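Levansucrase (Bacillus subtilis, PDB 1OYG) belongs to the levansucrase/invertase family of carbohydrate-active enzymes and folds as a single-chain five-bladed beta-propeller. Local coordinates at residues H19-R22 against H23-L26; I28-Q31 against Q32-E35; E41-S44 against S45-K48; N356-T359 against G360-P364. All coordinates share one frame; numbering follows the deposited sequence.

All four contacts are local turns or caps in the beta-propeller enzyme. Contacts 1 and 2 follow one another along the chain, on helices 22-26 and 28-31, with their centres about 15 Å apart. Both are partly buried, as is contact 4, the hairpin connection between strands 348-355 and 363-374. Contact 2 rests on the same two strands, while contact 1 meets contact 4 directly, Asp24 OD2 packing against Pro364 CG at 3.4 Å. Contact 3 stands apart as a surface contact of hydroxyls and a carboxylate. By contrast, contact 1 adds a methionine and contact 4 a buried tyrosine, both with bridging waters, and contact 2 adds glutamine amides.

Contact 1 (H19-R22 against H23-L26); sequences HITR and HDML
Thr21 and Asp24 meet in a local N-cap arrangement at the start of helix 22-26, just after the edge strand 18-19 of one propeller sheet. The threonine hydroxyl sits between its own backbone N and carbonyl carbon (chi1 67°), which turns OG1 toward the first helical turn, where it accepts a weak capping bond from Asp24 N at 3.3 Å. The aspartate carboxylate folds back over the cap, so that its CG also lies 3.3 Å from Thr21 OG1 and the two side chains cross obliquely. A return link from Asp24 to the cap residue runs through water: one molecule donates to Asp24 OD2 at 2.6 Å and to His19 O, and accepts from Thr21 N. A second water bridges Thr21 OG1 at 2.7 Å and, weakly, Asp24 OD1.

Helical bonding begins at once, Met25 N reaching Thr21 O at 3.1 Å with a nearly straight N-H...O angle of 168°, and Leu26 N reaching Arg22 O. Arg22 turns its guanidinium out of the contact: NE forms a salt bridge with Glu267 of helix 261-273, and NH1 and NH2 bond to Thr310 and Thr339. The ring of His23 meets Phe263 edge-to-face. On the buried flank Met25, bent at both chi2 and chi3, curls beside Ile20 and brings SD to 3.6 Å from Ile20 CG2.

Contact 2 (I28-Q31 against Q32-E35); sequences IPEQ and QKNE
Gln32 N closes the last turn of helix 28-31 on Ile28 O at 2.8 Å, and the chain then leaves the helix through a type I beta turn from Gln31 to Asn34, in which Asn34 N bonds to Gln31 O at 3.1 Å. Lys33 N adds a weak bond to Glu30 O. This short helix and its exit turn lie against strands 348-355 and 363-374 of the beta-propeller, where Ile28 packs on Tyr349, Leu351 and Thr368.

The side chain of Gln32 doubles back over the helix. With CG lodged between its own backbone N and carbonyl carbon (chi1 71°), the methylene sits 3.3 Å from Pro29 O and close to Ile28 O. Beyond CG the chain runs straight, crossing Ile28 at about a right angle, and OE1 passes 3.5 Å from Ile28 CG2. The amide is held at both ends from outside the helix, OE1 by Tyr349 OH and NE2 by Asp347, which should fix its flip. Gln31 is gripped in a similar way: its extended chain reaches Thr368 and Asn366 with OE1 and NE2.

The exposed flank is more loosely joined. There Glu30, kinked at chi2, and Lys33, kinked at chi3, incline toward each other in a long salt bridge, with Glu30 OE2 3.6 Å from Lys33 NZ.

Contact 3 (E41-S44 against S45-K48); sequences EFDS and STIK
A chi1 of -177° swings the Asp43 carboxylate away from its own amide and forward to Ser45, while Ser45 and Thr46 each place their hydroxyl between backbone N and carbonyl carbon (chi1 64° and 67°), turned back toward Asp43. These three torsions bring the polar groups together at the start of a short 3-10 turn in the long loop between helix 28-31 and strand 57-65.

Asp43 O accepts from two groups of one residue. Thr46 OG1 donates to it at 2.7 Å from within the carbonyl plane, and Thr46 N at 3.1 Å from well above that plane, so the two donors arrive from different directions. The carboxylate makes a second pair of bonds: Asp43 OD1 takes the hydroxyl of Ser45 OG at 3.1 Å, which approaches from above the carboxylate plane, and a weak bond from Ser45 N at 3.4 Å, which makes an Asx turn. Beside this pair, the side chains of Asp43 and Thr46 cross at about a right angle, with Thr46 CG2 3.5 Å from Asp43 OD2. Ile47 N bonds weakly to Ser44 O, and Ile47 CG1 lies 3.6 Å from Asp43 O. The isoleucine side chain itself packs on Met404, Thr416 and Pro419, and so joins the turn to strands 397-404 and 416-426.

The turn is thus stapled mainly by Asp43, through a backbone oxygen and a side-chain oxygen. Two donors beside OD1 would probably help to keep the carboxylate charged, though its exposure at the surface should make that effect small.

Contact 4 (N356-T359 against G360-P364); sequences NSLT and GPYKP
Tyr362 reaches back to Leu358 across the beta-hairpin connection that joins the adjacent antiparallel strands 348-355 and 363-374 of a propeller sheet. From CB the side chain sets CG anti to the carbonyl carbon (chi1 -78°), and the ring then runs alongside Leu358, both side chains pointing the same way. Its CE1 edge lies 3.2 Å from Leu358 O, which sits in the ring plane, and CZ follows at 3.4 Å from the same oxygen. At the tip Tyr362 OH donates to Leu358 O at 2.7 Å, arriving 35° above the carbonyl plane. Trp327, Leu329 and Val320 of neighbouring strands pack on the tyrosine, so the bond gives a buried hydroxyl a backbone acceptor.

The loop itself is a type I turn from Ser357 to Gly360, closed by Gly360 N on Ser357 O at 3.2 Å. Gly360 takes a positive phi of 98°, a setting in which the absence of a CB avoids a collision with Thr359 O; a cis peptide bond to Pro361 follows. On the more exposed flank, one water links Asn356 N with Pro361 O, weakly at the second, while another donates to Gly360 O at 3.0 Å and bonds weakly to Ser357 OG at 3.2 Å.

Contact 1 (H19-R22 against H23-L26)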
loop_
_atom_site.group_PDB
_atom_site.type_symbol
_atom_site.label_atom_id
_atom_site.label_comp_id
_atom_site.label_asym_id
_atom_site.label_seq_id
_atom_site.Cartn_x
_atom_site.Cartn_y
_atom_site.Cartn_z
ATOM N N HIS A 19 -14.007 -7.215 -7.834
ATOM C CA HIS A 19 -13.524 -8.337 -7.034
ATOM C C HIS A 19 -12.276 -8.981 -7.629
ATOM O O HIS A 19 -12.157 -9.160 -8.846
ATOM C CB HIS A 19 -14.626 -9.384 -6.875
ATOM C CG HIS A 19 -15.852 -8.847 -6.213
ATOM N ND1 HIS A 19 -15.959 -8.715 -4.845
ATOM C CD2 HIS A 19 -17.004 -8.358 -6.730
ATOM C CE1 HIS A 19 -17.130 -8.180 -4.548
ATOM N NE2 HIS A 19 -17.784 -7.957 -5.674
ATOM N N ILE A 20 -11.346 -9.320 -6.745
ATOM C CA ILE A 20 -10.192 -10.132 -7.077
ATOM C C ILE A 20 -10.681 -11.564 -6.946
ATOM O O ILE A 20 -10.891 -12.048 -5.835
ATOM C CB ILE A 20 -9.034 -9.820 -6.109
ATOM C CG1 ILE A 20 -8.644 -8.342 -6.244
ATOM C CG2 ILE A 20 -7.833 -10.741 -6.367
ATOM C CD1 ILE A 20 -7.486 -7.892 -5.359
ATOM N N THR A 21 -10.902 -12.228 -8.079
ATOM C CA THR A 21 -11.583 -13.521 -8.088
ATOM C C THR A 21 -10.612 -14.683 -8.041
ATOM O O THR A 21 -9.460 -14.570 -8.451
ATOM C CB THR A 21 -12.478 -13.681 -9.333
ATOM O OG1 THR A 21 -11.670 -13.742 -10.514
ATOM C CG2 THR A 21 -13.387 -12.477 -9.535
ATOM N N ARG A 22 -11.109 -15.820 -7.575
ATOM C CA ARG A 22 -10.295 -17.017 -7.475
ATOM C C ARG A 22 -9.843 -17.480 -8.854
ATOM O O ARG A 22 -8.719 -17.942 -9.013
ATOM C CB ARG A 22 -11.074 -18.128 -6.777
ATOM C CG ARG A 22 -11.470 -17.791 -5.346
ATOM C CD ARG A 22 -11.988 -18.970 -4.563
ATOM N NE ARG A 22 -10.930 -19.923 -4.241
ATOM C CZ ARG A 22 -10.068 -19.781 -3.241
ATOM N NH1 ARG A 22 -10.133 -18.737 -2.427
ATOM N NH2 ARG A 22 -9.139 -20.705 -3.043
ATOM N N HIS A 23 -10.711 -17.351 -9.852
ATOM C CA HIS A 23 -10.360 -17.805 -11.192
ATOM C C HIS A 23 -9.170 -17.016 -11.730
ATOM O O HIS A 23 -8.258 -17.595 -12.317
ATOM C CB HIS A 23 -11.532 -17.688 -12.165
ATOM C CG HIS A 23 -11.161 -18.019 -13.578
ATOM N ND1 HIS A 23 -10.571 -17.103 -14.423
ATOM C CD2 HIS A 23 -11.258 -19.172 -14.281
ATOM C CE1 HIS A 23 -10.342 -17.672 -15.593
ATOM N NE2 HIS A 23 -10.751 -18.927 -15.534
ATOM N N ASP A 24 -9.182 -15.701 -11.536
ATOM C CA ASP A 24 -8.095 -14.859 -12.030
ATOM C C ASP A 24 -6.787 -15.186 -11.318
ATOM O O ASP A 24 -5.755 -15.345 -11.963
ATOM C CB ASP A 24 -8.444 -13.374 -11.890
ATOM C CG ASP A 24 -9.514 -12.924 -12.880
ATOM O OD1 ASP A 24 -9.844 -13.692 -13.813
ATOM O OD2 ASP A 24 -10.084 -11.820 -12.800
ATOM N N MET A 25 -6.838 -15.319 -9.995
ATOM C CA MET A 25 -5.642 -15.613 -9.212
ATOM C C MET A 25 -5.042 -16.973 -9.572
ATOM O O MET A 25 -3.832 -17.142 -9.530
ATOM C CB MET A 25 -5.950 -15.570 -7.709
ATOM C CG MET A 25 -6.339 -14.201 -7.172
ATOM S SD MET A 25 -5.096 -12.917 -7.393
ATOM C CE MET A 25 -3.786 -13.499 -6.362
ATOM N N LEU A 26 -5.885 -17.936 -9.942
ATOM C CA LEU A 26 -5.408 -19.272 -10.287
ATOM C C LEU A 26 -4.544 -19.283 -11.548
ATOM O O LEU A 26 -3.760 -20.210 -11.746
ATOM C CB LEU A 26 -6.583 -20.244 -10.466
ATOM C CG LEU A 26 -7.170 -20.853 -9.189
ATOM C CD1 LEU A 26 -8.493 -21.536 -9.499
ATOM C CD2 LEU A 26 -6.193 -21.840 -8.551
HETATM O O HOH W 1 -9.981 -10.648 -10.463
HETATM O O HOH W 2 -12.969 -13.887 -12.831
#

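Contact 2 (I28-Q31 against Q32-E35)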
loop_
_atom_site.group_PDB
_atom_site.type_symbol
_atom_site.label_atom_id
_atom_site.label_comp_id
_atom_site.label_asym_id
_atom_site.label_seq_id
_atom_site.Cartn_x
_atom_site.Cartn_y
_atom_site.Cartn_z
ATOM N N ILE A 28 -2.259 -17.047 -12.245
ATOM C CA ILE A 28 -1.013 -16.316 -12.005
ATOM C C ILE A 28 0.246 -17.201 -11.890
ATOM O O ILE A 28 1.275 -16.835 -12.436
ATOM C CB ILE A 28 -1.183 -15.354 -10.794
ATOM C CG1 ILE A 28 -2.106 -14.197 -11.195
ATOM C CG2 ILE A 28 0.170 -14.831 -10.310
ATOM C CD1 ILE A 28 -2.393 -13.190 -10.096
ATOM N N PRO A 29 0.202 -18.337 -11.193
ATOM C CA PRO A 29 1.377 -19.222 -11.130
ATOM C C PRO A 29 2.045 -19.536 -12.482
ATOM O O PRO A 29 3.274 -19.518 -12.563
ATOM C CB PRO A 29 0.817 -20.486 -10.476
ATOM C CG PRO A 29 -0.247 -19.960 -9.569
ATOM C CD PRO A 29 -0.903 -18.851 -10.363
ATOM N N GLU A 30 1.264 -19.805 -13.523
ATOM C CA GLU A 30 1.832 -20.045 -14.848
ATOM C C GLU A 30 2.262 -18.732 -15.509
ATOM O O GLU A 30 3.325 -18.663 -16.119
ATOM C CB GLU A 30 0.835 -20.787 -15.744
ATOM C CG GLU A 30 1.380 -21.195 -17.111
ATOM C CD GLU A 30 2.543 -22.175 -17.044
ATOM O OE1 GLU A 30 2.605 -22.983 -16.096
ATOM O OE2 GLU A 30 3.398 -22.149 -17.956
ATOM N N GLN A 31 1.435 -17.697 -15.374
ATOM C CA GLN A 31 1.683 -16.404 -16.015
ATOM C C GLN A 31 2.946 -15.717 -15.503
ATOM O O GLN A 31 3.658 -15.068 -16.265
ATOM C CB GLN A 31 0.485 -15.478 -15.797
ATOM C CG GLN A 31 0.512 -14.204 -16.635
ATOM C CD GLN A 31 -0.585 -13.241 -16.242
ATOM O OE1 GLN A 31 -1.022 -13.234 -15.090
ATOM N NE2 GLN A 31 -1.041 -12.437 -17.194
ATOM N N GLN A 32 3.228 -15.879 -14.214
ATOM C CA GLN A 32 4.340 -15.180 -13.566
ATOM C C GLN A 32 5.715 -15.671 -14.013
ATOM O O GLN A 32 6.728 -15.054 -13.680
ATOM C CB GLN A 32 4.219 -15.275 -12.041
ATOM C CG GLN A 32 4.495 -16.661 -11.464
ATOM C CD GLN A 32 4.285 -16.720 -9.969
ATOM O OE1 GLN A 32 3.301 -16.192 -9.454
ATOM N NE2 GLN A 32 5.210 -17.363 -9.266
ATOM N N LYS A 33 5.758 -16.779 -14.751
ATOM C CA LYS A 33 7.004 -17.257 -15.343
ATOM C C LYS A 33 7.517 -16.323 -16.445
ATOM O O LYS A 33 8.681 -16.397 -16.830
ATOM C CB LYS A 33 6.811 -18.665 -15.912
ATOM C CG LYS A 33 6.546 -19.734 -14.852
ATOM C CD LYS A 33 5.993 -21.029 -15.452
ATOM C CE LYS A 33 6.905 -21.600 -16.537
ATOM N NZ LYS A 33 6.718 -23.065 -16.754
ATOM N N ASN A 34 6.635 -15.467 -16.960
ATOM C CA ASN A 34 6.980 -14.475 -17.973
ATOM C C ASN A 34 7.723 -13.292 -17.350
ATOM O O ASN A 34 7.226 -12.663 -16.421
ATOM C CB ASN A 34 5.696 -13.997 -18.665
ATOM C CG ASN A 34 5.957 -13.277 -19.972
ATOM O OD1 ASN A 34 6.866 -12.455 -20.075
ATOM N ND2 ASN A 34 5.144 -13.573 -20.981
ATOM N N GLU A 35 8.907 -12.984 -17.876
ATOM C CA GLU A 35 9.749 -11.914 -17.336
ATOM C C GLU A 35 9.100 -10.526 -17.382
ATOM O O GLU A 35 9.510 -9.629 -16.650
ATOM C CB GLU A 35 11.095 -11.875 -18.063
#

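Contact 3 (E41-S44 against S45-K48)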
loop_
_atom_site.group_PDB
_atom_site.type_symbol
_atom_site.label_atom_id
_atom_site.label_comp_id
_atom_site.label_asym_id
_atom_site.label_seq_id
_atom_site.Cartn_x
_atom_site.Cartn_y
_atom_site.Cartn_z
ATOM N N GLU A 41 16.192 -8.890 -11.331
ATOM C CA GLU A 41 17.294 -9.235 -10.449
ATOM C C GLU A 41 18.156 -8.004 -10.184
ATOM O O GLU A 41 18.481 -7.248 -11.104
ATOM C CB GLU A 41 18.136 -10.348 -11.075
ATOM C CG GLU A 41 19.283 -10.834 -10.207
ATOM C CD GLU A 41 19.783 -12.200 -10.632
ATOM O OE1 GLU A 41 20.604 -12.266 -11.566
ATOM O OE2 GLU A 41 19.351 -13.213 -10.042
ATOM N N PHE A 42 18.508 -7.809 -8.918
ATOM C CA PHE A 42 19.353 -6.705 -8.495
ATOM C C PHE A 42 20.755 -7.208 -8.165
ATOM O O PHE A 42 20.952 -8.378 -7.820
ATOM C CB PHE A 42 18.745 -6.006 -7.279
ATOM C CG PHE A 42 17.383 -5.424 -7.534
ATOM C CD1 PHE A 42 17.220 -4.371 -8.427
ATOM C CD2 PHE A 42 16.263 -5.923 -6.884
ATOM C CE1 PHE A 42 15.968 -3.829 -8.666
ATOM C CE2 PHE A 42 15.007 -5.386 -7.118
ATOM C CZ PHE A 42 14.859 -4.334 -8.013
ATOM N N ASP A 43 21.717 -6.297 -8.259
ATOM C CA ASP A 43 23.128 -6.580 -8.058
ATOM C C ASP A 43 23.478 -6.199 -6.621
ATOM O O ASP A 43 23.548 -5.020 -6.289
ATOM C CB ASP A 43 23.929 -5.752 -9.070
ATOM C CG ASP A 43 25.414 -6.014 -9.022
ATOM O OD1 ASP A 43 25.882 -6.790 -8.166
ATOM O OD2 ASP A 43 26.192 -5.459 -9.821
ATOM N N SER A 44 23.700 -7.200 -5.774
ATOM C CA SER A 44 23.861 -6.974 -4.336
ATOM C C SER A 44 25.101 -6.152 -3.973
ATOM O O SER A 44 25.120 -5.505 -2.929
ATOM C CB SER A 44 23.884 -8.306 -3.579
ATOM O OG SER A 44 25.009 -9.080 -3.941
ATOM N N SER A 45 26.132 -6.173 -4.822
ATOM C CA SER A 45 27.368 -5.437 -4.529
ATOM C C SER A 45 27.255 -3.924 -4.815
ATOM O O SER A 45 28.192 -3.172 -4.533
ATOM C CB SER A 45 28.574 -6.060 -5.253
ATOM O OG SER A 45 28.444 -5.966 -6.653
ATOM N N THR A 46 26.114 -3.483 -5.351
ATOM C CA THR A 46 25.832 -2.058 -5.542
ATOM C C THR A 46 24.987 -1.463 -4.416
ATOM O O THR A 46 24.778 -0.248 -4.377
ATOM C CB THR A 46 25.067 -1.813 -6.866
ATOM O OG1 THR A 46 23.753 -2.389 -6.790
ATOM C CG2 THR A 46 25.742 -2.505 -8.043
ATOM N N ILE A 47 24.484 -2.311 -3.522
ATOM C CA ILE A 47 23.495 -1.896 -2.531
ATOM C C ILE A 47 24.152 -1.288 -1.299
ATOM O O ILE A 47 25.068 -1.874 -0.718
ATOM C CB ILE A 47 22.618 -3.096 -2.104
ATOM C CG1 ILE A 47 21.953 -3.750 -3.327
ATOM C CG2 ILE A 47 21.574 -2.665 -1.072
ATOM C CD1 ILE A 47 21.105 -2.809 -4.173
ATOM N N LYS A 48 23.649 -0.121 -0.903
ATOM C CA LYS A 48 24.116 0.605 0.272
ATOM C C LYS A 48 22.964 0.855 1.241
ATOM O O LYS A 48 21.807 0.970 0.841
ATOM C CB LYS A 48 24.679 1.972 -0.130
ATOM C CG LYS A 48 25.824 1.951 -1.116
ATOM C CD LYS A 48 26.338 3.367 -1.315
ATOM C CE LYS A 48 27.366 3.469 -2.422
ATOM N NZ LYS A 48 27.380 4.845 -3.003
#

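Contact 4 (N356-T359 against G360-P364)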
loop_
_atom_site.group_PDB
_atom_site.type_symbol
_atom_site.label_atom_id
_atom_site.label_comp_id
_atom_site.label_asym_id
_atom_site.label_seq_id
_atom_site.Cartn_x
_atom_site.Cartn_y
_atom_site.Cartn_z
ATOM N N ASN A 356 -11.853 3.280 -16.623
ATOM C CA ASN A 356 -11.986 4.557 -17.310
ATOM C C ASN A 356 -12.313 5.702 -16.349
ATOM O O ASN A 356 -12.256 6.865 -16.736
ATOM C CB ASN A 356 -13.057 4.456 -18.399
ATOM C CG ASN A 356 -12.674 3.496 -19.510
ATOM O OD1 ASN A 356 -11.493 3.235 -19.742
ATOM N ND2 ASN A 356 -13.676 2.975 -20.213
ATOM N N SER A 357 -12.638 5.360 -15.100
ATOM C CA SER A 357 -13.011 6.329 -14.065
ATOM C C SER A 357 -12.337 6.016 -12.734
ATOM O O SER A 357 -12.087 4.859 -12.417
ATOM C CB SER A 357 -14.527 6.300 -13.868
ATOM O OG SER A 357 -15.188 6.732 -15.034
ATOM N N LEU A 358 -12.054 7.048 -11.943
ATOM C CA LEU A 358 -11.481 6.852 -10.612
ATOM C C LEU A 358 -12.312 5.880 -9.763
ATOM O O LEU A 358 -11.760 5.020 -9.082
ATOM C CB LEU A 358 -11.336 8.194 -9.884
ATOM C CG LEU A 358 -10.969 8.148 -8.395
ATOM C CD1 LEU A 358 -9.684 7.380 -8.150
ATOM C CD2 LEU A 358 -10.862 9.555 -7.823
ATOM N N THR A 359 -13.634 6.017 -9.813
ATOM C CA THR A 359 -14.520 5.215 -8.968
ATOM C C THR A 359 -14.989 3.899 -9.601
ATOM O O THR A 359 -15.891 3.252 -9.076
ATOM C CB THR A 359 -15.743 6.045 -8.505
ATOM O OG1 THR A 359 -16.366 6.679 -9.628
ATOM C CG2 THR A 359 -15.313 7.193 -7.605
ATOM N N GLY A 360 -14.377 3.493 -10.713
ATOM C CA GLY A 360 -14.596 2.164 -11.262
ATOM C C GLY A 360 -15.619 2.117 -12.385
ATOM O O GLY A 360 -16.112 3.160 -12.818
ATOM N N PRO A 361 -15.960 0.917 -12.860
ATOM C CA PRO A 361 -15.450 -0.356 -12.334
ATOM C C PRO A 361 -14.031 -0.694 -12.799
ATOM O O PRO A 361 -13.625 -0.311 -13.897
ATOM C CB PRO A 361 -16.441 -1.379 -12.901
ATOM C CG PRO A 361 -16.920 -0.776 -14.168
ATOM C CD PRO A 361 -16.905 0.708 -13.969
ATOM N N TYR A 362 -13.307 -1.432 -11.964
ATOM C CA TYR A 362 -11.942 -1.844 -12.257
ATOM C C TYR A 362 -11.888 -3.281 -12.758
ATOM O O TYR A 362 -12.542 -4.161 -12.199
ATOM C CB TYR A 362 -11.081 -1.686 -11.006
ATOM C CG TYR A 362 -10.693 -0.252 -10.764
ATOM C CD1 TYR A 362 -11.508 0.596 -10.021
ATOM C CD2 TYR A 362 -9.530 0.272 -11.313
ATOM C CE1 TYR A 362 -11.162 1.919 -9.815
ATOM C CE2 TYR A 362 -9.174 1.588 -11.110
ATOM C CZ TYR A 362 -9.992 2.411 -10.359
ATOM O OH TYR A 362 -9.636 3.721 -10.161
ATOM N N LYS A 363 -11.111 -3.503 -13.814
ATOM C CA LYS A 363 -10.902 -4.835 -14.383
ATOM C C LYS A 363 -9.404 -5.166 -14.338
ATOM O O LYS A 363 -8.581 -4.261 -14.311
ATOM C CB LYS A 363 -11.463 -4.898 -15.805
ATOM C CG LYS A 363 -12.960 -4.577 -15.863
ATOM C CD LYS A 363 -13.550 -4.748 -17.255
ATOM C CE LYS A 363 -15.075 -4.635 -17.224
ATOM N NZ LYS A 363 -15.709 -4.954 -18.537
ATOM N N PRO A 364 -9.041 -6.444 -14.294
ATOM C CA PRO A 364 -7.636 -6.817 -14.071
ATOM C C PRO A 364 -6.690 -6.435 -15.208
ATOM O O PRO A 364 -7.026 -6.582 -16.384
ATOM C CB PRO A 364 -7.692 -8.341 -13.901
ATOM C CG PRO A 364 -9.132 -8.656 -13.667
ATOM C CD PRO A 364 -9.904 -7.632 -14.431
HETATM O O HOH W 3 -14.324 1.586 -16.549
HETATM O O HOH W 4 -15.750 3.640 -15.754
#